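Local coordinates for protein aminopeptidase YwaD (Bacillus subtilis, PDB 6HC6) that releases N-terminal amino acids, such as arginine, lysine or leucine, from peptides by hydrolysis, using two zinc ions per subunit, at residues S50-S53 against Q54-A58; P61-A64 against G65-A68; A73-I76 against A77-R81; L134-Q137 against K138-T141. One frame throughout, in Å; residues are numbered along the deposited sequence.

The chain enters through helix 45-59, whose C-terminal part holds contact 1 (50-58). Contact 2 (61-68) follows after two residues, a tight turn that reverses the chain and starts helix 67-82, where contact 3 (73-81) lies. All four are local and run in series, none enclosing or crossing another. Contact 1 touches both its successors: Arg62 of contact 2 reaches the end of the first helix at Leu55 and Ser56, and Leu75 of contact 3 packs on Gln54 and Leu55. The first three thus shape a pair of successive helices, joined by the turn of contact 2, that packs beside helix 260-277. Contact 4 (134-141), its centre about 45 Å from that of contact 1, belongs to a loop of the PA domain.

Contact 1 of 4, residues S50-S53 against Q54-A58; sequences STIS and QLSEA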
loop_
_atom_site.group_PDB
_atom_site.type_symbol
_atom_site.label_atom_id
_atom_site.label_comp_id
_atom_site.label_asym_id
_atom_site.label_seq_id
_atom_site.Cartn_x
_atom_site.Cartn_y
_atom_site.Cartn_z
ATOM N N SER A 50 18.425 5.895 7.387
ATOM C CA SER A 50 19.340 4.965 6.741
ATOM C C SER A 50 18.586 3.796 6.121
ATOM O O SER A 50 18.895 3.370 5.003
ATOM C CB SER A 50 20.374 4.464 7.744
ATOM O OG SER A 50 21.299 3.609 7.102
ATOM N N THR A 51 17.600 3.257 6.838
ATOM C CA THR A 51 16.817 2.152 6.290
ATOM C C THR A 51 16.017 2.591 5.073
ATOM O O THR A 51 15.904 1.844 4.095
ATOM C CB THR A 51 15.895 1.590 7.362
ATOM O OG1 THR A 51 16.698 1.114 8.450
ATOM C CG2 THR A 51 15.056 0.444 6.802
ATOM N N ILE A 52 15.461 3.803 5.111
ATOM C CA ILE A 52 14.726 4.308 3.949
ATOM C C ILE A 52 15.643 4.437 2.738
ATOM O O ILE A 52 15.232 4.165 1.599
ATOM C CB ILE A 52 14.058 5.656 4.274
ATOM C CG1 ILE A 52 12.997 5.490 5.352
ATOM C CG2 ILE A 52 13.446 6.270 2.997
ATOM C CD1 ILE A 52 12.416 6.847 5.777
ATOM N N SER A 53 16.877 4.911 2.952
ATOM C CA SER A 53 17.846 4.997 1.860
ATOM C C SER A 53 18.138 3.623 1.273
ATOM O O SER A 53 18.214 3.458 0.050
ATOM C CB SER A 53 19.145 5.637 2.352
ATOM O OG SER A 53 20.104 5.694 1.313
ATOM N N GLN A 54 18.350 2.632 2.135
ATOM C CA GLN A 54 18.585 1.280 1.646
ATOM C C GLN A 54 17.421 0.795 0.793
ATOM O O GLN A 54 17.624 0.188 -0.267
ATOM C CB GLN A 54 18.807 0.335 2.821
ATOM C CG GLN A 54 20.080 0.587 3.596
ATOM C CD GLN A 54 20.305 -0.469 4.670
ATOM O OE1 GLN A 54 19.489 -0.631 5.577
ATOM N NE2 GLN A 54 21.408 -1.198 4.564
ATOM N N LEU A 55 16.191 1.052 1.237
ATOM C CA LEU A 55 15.032 0.524 0.528
ATOM C C LEU A 55 14.720 1.320 -0.729
ATOM O O LEU A 55 14.423 0.734 -1.772
ATOM C CB LEU A 55 13.810 0.504 1.444
ATOM C CG LEU A 55 13.826 -0.465 2.624
ATOM C CD1 LEU A 55 12.745 -0.113 3.623
ATOM C CD2 LEU A 55 13.685 -1.921 2.157
ATOM N N SER A 56 14.752 2.654 -0.652
ATOM C CA SER A 56 14.251 3.473 -1.747
ATOM C C SER A 56 15.336 3.969 -2.687
ATOM O O SER A 56 15.015 4.344 -3.821
ATOM C CB SER A 56 13.482 4.682 -1.202
ATOM O OG SER A 56 14.370 5.594 -0.593
ATOM N N GLU A 57 16.595 4.000 -2.246
ATOM C CA GLU A 57 17.717 4.410 -3.084
ATOM C C GLU A 57 18.579 3.241 -3.533
ATOM O O GLU A 57 18.825 3.072 -4.735
ATOM C CB GLU A 57 18.592 5.421 -2.336
ATOM C CG GLU A 57 17.888 6.684 -1.891
ATOM C CD GLU A 57 18.881 7.748 -1.474
ATOM O OE1 GLU A 57 19.016 8.753 -2.203
ATOM O OE2 GLU A 57 19.535 7.568 -0.421
ATOM N N ALA A 58 19.076 2.439 -2.591
ATOM C CA ALA A 58 19.927 1.319 -2.976
ATOM C C ALA A 58 19.136 0.256 -3.724
ATOM O O ALA A 58 19.668 -0.392 -4.632
ATOM C CB ALA A 58 20.607 0.718 -1.746
#
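Ser53 and Glu57, one helical turn apart, are joined by a short hydrogen bond in which Ser53 OG donates to Glu57 OE2 at 2.6 Å, on the anti lone pair of the carboxylate oxygen. Starting at the backbone, Glu57 CB lies 3.1 Å from Ser53 O. CG, anti to the carbonyl carbon of its own residue (chi1 -59°), passes alongside that same oxygen and Ser53 OG, CD stands 3.7 Å from Ser53 OG, and OE2 completes the link. On the other side of the bond, Ser53 OG is anti to its backbone nitrogen (chi1 178°), which swings the hydroxyl forward toward the next turn. An alanine at Ser53 has no hydroxyl to offer, and the Glu57 carboxylate would probably be left without this partner and freer to turn.

Ser56 reaches back to Ile52 with two groups: its OG (2.8 Å) and its N meet Ile52 O from opposite faces of the carbonyl plane, which ties the serine hydroxyl to the helix itself. Farther round, Thr51 CG2 and Leu55 CD1 run side by side at 4.0 Å. Ile52 packs on Ala260 and Ser268 of helix 260-277, while Ile407 touches both Ser53 and Glu57. The backbone widens here: Ser53 O accepts from Glu57 N at 2.9 Å and also from Ala58 N at 3.0 Å, the five-residue span that defines a pi-type turn, placed near the end of helix 45-59.

Contact 2 of 4, residues P61-A64 against G65-A68; sequences PRIA and GTAA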
loop_
_atom_site.group_PDB
_atom_site.type_symbol
_atom_site.label_atom_id
_atom_site.label_comp_id
_atom_site.label_asym_id
_atom_site.label_seq_id
_atom_site.Cartn_x
_atom_site.Cartn_y
_atom_site.Cartn_z
ATOM N N PRO A 61 12.213 1.320 -6.389
ATOM C CA PRO A 61 10.829 0.827 -6.372
ATOM C C PRO A 61 10.788 -0.653 -6.021
ATOM O O PRO A 61 11.607 -1.442 -6.492
ATOM C CB PRO A 61 10.345 1.086 -7.803
ATOM C CG PRO A 61 11.125 2.282 -8.237
ATOM C CD PRO A 61 12.478 2.185 -7.543
ATOM N N ARG A 62 9.845 -1.025 -5.165
ATOM C CA ARG A 62 9.747 -2.391 -4.646
ATOM C C ARG A 62 8.378 -2.946 -5.020
ATOM O O ARG A 62 7.498 -3.115 -4.176
ATOM C CB ARG A 62 9.990 -2.403 -3.141
ATOM C CG ARG A 62 11.365 -1.823 -2.776
ATOM C CD ARG A 62 11.521 -1.606 -1.275
ATOM N NE ARG A 62 10.450 -0.782 -0.715
ATOM C CZ ARG A 62 10.382 0.537 -0.868
ATOM N NH1 ARG A 62 11.316 1.167 -1.563
ATOM N NH2 ARG A 62 9.372 1.223 -0.334
ATOM N N ILE A 63 8.197 -3.201 -6.313
ATOM C CA ILE A 63 6.907 -3.643 -6.813
ATOM C C ILE A 63 6.646 -5.060 -6.328
ATOM O O ILE A 63 7.525 -5.933 -6.404
ATOM C CB ILE A 63 6.873 -3.563 -8.344
ATOM C CG1 ILE A 63 7.003 -2.115 -8.815
ATOM C CG2 ILE A 63 5.619 -4.178 -8.881
ATOM C CD1 ILE A 63 7.425 -2.034 -10.275
ATOM N N ALA A 64 5.435 -5.292 -5.821
ATOM C CA ALA A 64 5.071 -6.619 -5.319
ATOM C C ALA A 64 5.401 -7.712 -6.328
ATOM O O ALA A 64 5.051 -7.618 -7.510
ATOM C CB ALA A 64 3.579 -6.660 -4.984
ATOM N N GLY A 65 6.057 -8.764 -5.845
ATOM C CA GLY A 65 6.419 -9.896 -6.682
ATOM C C GLY A 65 7.739 -9.764 -7.410
ATOM O O GLY A 65 8.207 -10.748 -7.995
ATOM N N THR A 66 8.374 -8.601 -7.382
ATOM C CA THR A 66 9.562 -8.420 -8.200
ATOM C C THR A 66 10.827 -8.691 -7.397
ATOM O O THR A 66 10.818 -8.774 -6.169
ATOM C CB THR A 66 9.614 -7.007 -8.788
ATOM O OG1 THR A 66 9.785 -6.063 -7.725
ATOM C CG2 THR A 66 8.339 -6.694 -9.536
ATOM N N ALA A 67 11.934 -8.830 -8.128
ATOM C CA ALA A 67 13.225 -9.040 -7.497
ATOM C C ALA A 67 13.544 -7.959 -6.470
ATOM O O ALA A 67 14.163 -8.249 -5.438
ATOM C CB ALA A 67 14.307 -9.110 -8.576
ATOM N N ALA A 68 13.122 -6.715 -6.717
ATOM C CA ALA A 68 13.381 -5.654 -5.746
ATOM C C ALA A 68 12.650 -5.910 -4.434
ATOM O O ALA A 68 13.190 -5.653 -3.353
ATOM C CB ALA A 68 12.972 -4.295 -6.314
HETATM O O HOH W 1 10.487 -3.137 -8.359
#
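Ile63 to Thr66 form a type II beta turn that leads straight into helix 67-82, with Thr66 at the N-cap position. The turn is closed by Thr66 N, which donates to Ile63 O at 3.0 Å, and the threonine hydroxyl adds a second grip on the same oxygen: Thr66 OG1 donates to Ile63 O at 2.6 Å, in the carbonyl plane and on a lone pair. A first torsion of 66° sets OG1 between the threonine's own backbone nitrogen and carbonyl carbon, and leaves the methyl to face the isoleucine, with Thr66 CG2 3.7 Å from Ile63 CB. Gly65 occupies the third position of the turn at a positive phi of 87°, where a CB would collide with the carbonyl oxygen of Ala64. Its amide is taken up by Glu69 OE2 from the first turn of the helix.

Ala68, in the first turn of the helix, comes back to the residues before the turn, its CB 3.2 Å from Pro61 O. The guanidinium of Arg62 leads away from the turn and is held by main-chain oxygens, NE by Tyr251 and the two terminal nitrogens by Pro258 and Gly259; its side chain is about 9 Å from a bound zinc ion. Ala64 comes within about 6 Å of the side chain of Glu295, a zinc ligand. One water links the residues before the turn to the N-cap, giving hydrogen bonds to Pro61 O (2.8 Å) and Thr66 OG1 (3.1 Å) and accepting one from Ile63 N.

Contact 3 of 4, residues A73-I76 against A77-R81; sequences ALLI and ASSMR
Ile76 and Met80 meet because their torsions send them along the same flank of the helix. In Ile76 a chi1 of -65° leaves CG2 opposite the backbone nitrogen and beside the carbonyl carbon; in Met80 the chain runs fully extended beyond CG (chi2 -170°, chi3 180°), carrying its terminal methyl away from the helix backbone to the level of the isoleucine branch. The two side chains lie side by side and point the same way, with Ile76 CG2 3.8 Å from Met80 CE. Closer to the backbone, Met80 CG rests 3.3 Å from Ile76 O, the same oxygen that accepts from Met80 N at 2.9 Å.

One residue back the pattern is repeated in polar form. Ser79 N donates to Leu75 O at 3.0 Å, and Ser79 OG stands 3.1 Å from Leu75 O, a possible second bond, although its one proton may go to another acceptor. Leu75 CD1 comes within 4.2 Å of that hydroxyl. Ala77, by contrast, brings only a methyl, its CB lying 3.4 Å from Ala73 O.

These are ordinary turns of an alpha-helix whose sides meet different neighbours. Leu75 turns to helix 45-59, where it packs on Gln54 and Leu55. Ile76 and Met80 look toward helix 260-277, touching Thr267, Met270 and Leu271. Ala73 and Ala77, together with Met80, lie on Ile230 of strand 226-234, and Val87 of strand 86-93 receives Ala77, Met80 and Arg81.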
loop_
_atom_site.group_PDB
_atom_site.type_symbol
_atom_site.label_atom_id
_atom_site.label_comp_id
_atom_site.label_asym_id
_atom_site.label_seq_id
_atom_site.Cartn_x
_atom_site.Cartn_y
_atom_site.Cartn_z
ATOM N N ALA A 73 13.032 -7.958 1.179
ATOM C CA ALA A 73 12.692 -8.920 2.223
ATOM C C ALA A 73 13.944 -9.493 2.867
ATOM O O ALA A 73 14.003 -9.653 4.092
ATOM C CB ALA A 73 11.821 -10.039 1.648
ATOM N N LEU A 74 14.955 -9.811 2.056
ATOM C CA LEU A 74 16.227 -10.279 2.598
ATOM C C LEU A 74 16.848 -9.233 3.514
ATOM O O LEU A 74 17.407 -9.565 4.564
ATOM C CB LEU A 74 17.190 -10.611 1.459
ATOM C CG LEU A 74 16.814 -11.731 0.487
ATOM C CD1 LEU A 74 17.962 -11.991 -0.504
ATOM C CD2 LEU A 74 16.479 -12.998 1.252
ATOM N N LEU A 75 16.786 -7.963 3.117
ATOM C CA LEU A 75 17.370 -6.911 3.940
ATOM C C LEU A 75 16.629 -6.772 5.262
ATOM O O LEU A 75 17.253 -6.625 6.322
ATOM C CB LEU A 75 17.358 -5.592 3.174
ATOM C CG LEU A 75 17.564 -4.323 3.995
ATOM C CD1 LEU A 75 19.012 -4.222 4.454
ATOM C CD2 LEU A 75 17.182 -3.124 3.148
ATOM N N ILE A 76 15.299 -6.825 5.219
ATOM C CA ILE A 76 14.506 -6.661 6.431
ATOM C C ILE A 76 14.714 -7.839 7.364
ATOM O O ILE A 76 14.869 -7.662 8.579
ATOM C CB ILE A 76 13.022 -6.474 6.072
ATOM C CG1 ILE A 76 12.829 -5.170 5.314
ATOM C CG2 ILE A 76 12.150 -6.512 7.323
ATOM C CD1 ILE A 76 11.571 -5.164 4.460
ATOM N N ALA A 77 14.729 -9.060 6.817
ATOM C CA ALA A 77 14.963 -10.239 7.644
ATOM C C ALA A 77 16.318 -10.154 8.324
ATOM O O ALA A 77 16.450 -10.443 9.521
ATOM C CB ALA A 77 14.874 -11.509 6.796
ATOM N N SER A 78 17.346 -9.770 7.566
ATOM C CA SER A 78 18.676 -9.634 8.147
ATOM C C SER A 78 18.673 -8.597 9.266
ATOM O O SER A 78 19.267 -8.818 10.329
ATOM C CB SER A 78 19.681 -9.271 7.052
ATOM O OG SER A 78 20.877 -8.748 7.598
ATOM N N SER A 79 17.964 -7.485 9.064
ATOM C CA SER A 79 17.925 -6.438 10.079
ATOM C C SER A 79 17.217 -6.909 11.337
ATOM O O SER A 79 17.661 -6.611 12.454
ATOM C CB SER A 79 17.244 -5.191 9.520
ATOM O OG SER A 79 18.047 -4.588 8.523
ATOM N N MET A 80 16.112 -7.643 11.182
ATOM C CA MET A 80 15.397 -8.157 12.347
ATOM C C MET A 80 16.245 -9.143 13.139
ATOM O O MET A 80 16.225 -9.139 14.375
ATOM C CB MET A 80 14.085 -8.804 11.904
ATOM C CG MET A 80 13.060 -7.786 11.376
ATOM S SD MET A 80 11.495 -8.661 11.192
ATOM C CE MET A 80 10.401 -7.375 10.592
ATOM N N ARG A 81 16.982 -10.017 12.452
ATOM C CA ARG A 81 17.796 -10.986 13.168
ATOM C C ARG A 81 18.856 -10.310 14.020
ATOM O O ARG A 81 19.204 -10.819 15.096
ATOM C CB ARG A 81 18.438 -11.953 12.185
ATOM C CG ARG A 81 17.454 -12.916 11.585
ATOM C CD ARG A 81 18.160 -14.116 10.996
ATOM N NE ARG A 81 17.217 -14.963 10.281
ATOM C CZ ARG A 81 16.915 -14.834 8.994
ATOM N NH1 ARG A 81 17.489 -13.891 8.248
ATOM N NH2 ARG A 81 16.035 -15.656 8.453
#

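Contact 4 of 4, residues L134-Q137 against K138-T141; sequences LGYQ and KDFT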
loop_
_atom_site.group_PDB
_atom_site.type_symbol
_atom_site.label_atom_id
_atom_site.label_comp_id
_atom_site.label_asym_id
_atom_site.label_seq_id
_atom_site.Cartn_x
_atom_site.Cartn_y
_atom_site.Cartn_z
ATOM N N LEU A 134 -17.037 8.855 -20.037
ATOM C CA LEU A 134 -16.728 8.384 -18.691
ATOM C C LEU A 134 -17.040 6.905 -18.475
ATOM O O LEU A 134 -16.706 6.365 -17.418
ATOM C CB LEU A 134 -17.488 9.220 -17.653
ATOM C CG LEU A 134 -17.079 10.691 -17.636
ATOM C CD1 LEU A 134 -18.027 11.513 -16.776
ATOM C CD2 LEU A 134 -15.639 10.809 -17.132
ATOM N N GLY A 135 -17.668 6.234 -19.436
ATOM C CA GLY A 135 -17.854 4.803 -19.325
ATOM C C GLY A 135 -19.138 4.350 -18.669
ATOM O O GLY A 135 -19.214 3.196 -18.232
ATOM N N TYR A 136 -20.146 5.217 -18.571
ATOM C CA TYR A 136 -21.463 4.763 -18.153
ATOM C C TYR A 136 -22.021 3.779 -19.180
ATOM O O TYR A 136 -21.588 3.732 -20.332
ATOM C CB TYR A 136 -22.427 5.942 -17.999
ATOM C CG TYR A 136 -22.130 6.865 -16.840
ATOM C CD1 TYR A 136 -22.548 6.549 -15.560
ATOM C CD2 TYR A 136 -21.453 8.064 -17.027
ATOM C CE1 TYR A 136 -22.289 7.391 -14.494
ATOM C CE2 TYR A 136 -21.195 8.916 -15.962
ATOM C CZ TYR A 136 -21.618 8.574 -14.702
ATOM O OH TYR A 136 -21.367 9.405 -13.637
ATOM N N GLN A 137 -23.007 2.986 -18.750
ATOM C CA GLN A 137 -23.664 2.075 -19.684
ATOM C C GLN A 137 -24.203 2.817 -20.897
ATOM O O GLN A 137 -24.086 2.336 -22.031
ATOM C CB GLN A 137 -24.790 1.313 -18.980
ATOM C CG GLN A 137 -24.285 0.340 -17.937
ATOM C CD GLN A 137 -25.404 -0.356 -17.188
ATOM O OE1 GLN A 137 -26.084 -1.220 -17.737
ATOM N NE2 GLN A 137 -25.596 0.015 -15.927
ATOM N N LYS A 138 -24.792 3.997 -20.682
ATOM C CA LYS A 138 -25.353 4.768 -21.789
ATOM C C LYS A 138 -24.296 5.189 -22.801
ATOM O O LYS A 138 -24.640 5.502 -23.946
ATOM C CB LYS A 138 -26.070 6.015 -21.257
ATOM C CG LYS A 138 -25.100 7.104 -20.799
ATOM C CD LYS A 138 -25.731 8.135 -19.871
ATOM C CE LYS A 138 -24.656 9.071 -19.320
ATOM N NZ LYS A 138 -23.733 9.563 -20.401
ATOM N N ASP A 139 -23.019 5.200 -22.413
ATOM C CA ASP A 139 -21.950 5.663 -23.292
ATOM C C ASP A 139 -21.499 4.617 -24.302
ATOM O O ASP A 139 -20.655 4.924 -25.157
ATOM C CB ASP A 139 -20.747 6.101 -22.457
ATOM C CG ASP A 139 -21.049 7.309 -21.589
ATOM O OD1 ASP A 139 -21.882 8.148 -21.987
ATOM O OD2 ASP A 139 -20.441 7.430 -20.514
ATOM N N PHE A 140 -22.026 3.399 -24.232
ATOM C CA PHE A 140 -21.605 2.312 -25.111
ATOM C C PHE A 140 -22.745 2.000 -26.070
ATOM O O PHE A 140 -23.734 1.376 -25.680
ATOM C CB PHE A 140 -21.204 1.084 -24.307
ATOM C CG PHE A 140 -19.963 1.280 -23.491
ATOM C CD1 PHE A 140 -18.713 1.179 -24.072
ATOM C CD2 PHE A 140 -20.044 1.590 -22.145
ATOM C CE1 PHE A 140 -17.567 1.368 -23.326
ATOM C CE2 PHE A 140 -18.898 1.785 -21.396
ATOM C CZ PHE A 140 -17.659 1.672 -21.989
ATOM N N THR A 141 -22.609 2.449 -27.320
ATOM C CA THR A 141 -23.555 2.102 -28.370
ATOM C C THR A 141 -23.189 0.749 -28.977
ATOM O O THR A 141 -22.179 0.131 -28.627
ATOM C CB THR A 141 -23.573 3.174 -29.461
ATOM O OG1 THR A 141 -22.408 3.024 -30.277
ATOM C CG2 THR A 141 -23.585 4.571 -28.854
HETATM O O HOH W 2 -19.581 10.037 -20.239
#
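Asp139 folds its carboxylate back over the start of the turn, where OD2 takes a hydrogen bond from Tyr136 N at 3.0 Å, approaching from above the carboxylate plane, and a weak one from Gly135 N at 3.2 Å. A water bridges the same OD2 to Leu134 N, giving the oxygen three donors. The other oxygen, OD1, forms a salt bridge with Lys138 NZ at 2.8 Å; the lysine bends at chi4 (47°) to bring its ammonium back to the aspartate. With an alanine in place of Asp139, Lys138 would probably be left without its countercharge and the Gly135 and Tyr136 amides without their carboxylate acceptor.

Asp139 OD2 also sits at the edge of the Tyr136 ring, whose plane is turned 72° from the carboxylate. The backbone closes the turn through Asp139 N to Tyr136 O (2.9 Å) and Phe140 N to Gln137 O, while Phe140 CE2 meets Gly135 O edge-on at 3.5 Å. Farther out, Tyr136 OH bonds to Asp155, and Asn164 of helix 158-167 holds Gly135 O. The short 3-10 turn lies within the surface loop that joins strands 125-131 and 148-152 of the PA domain.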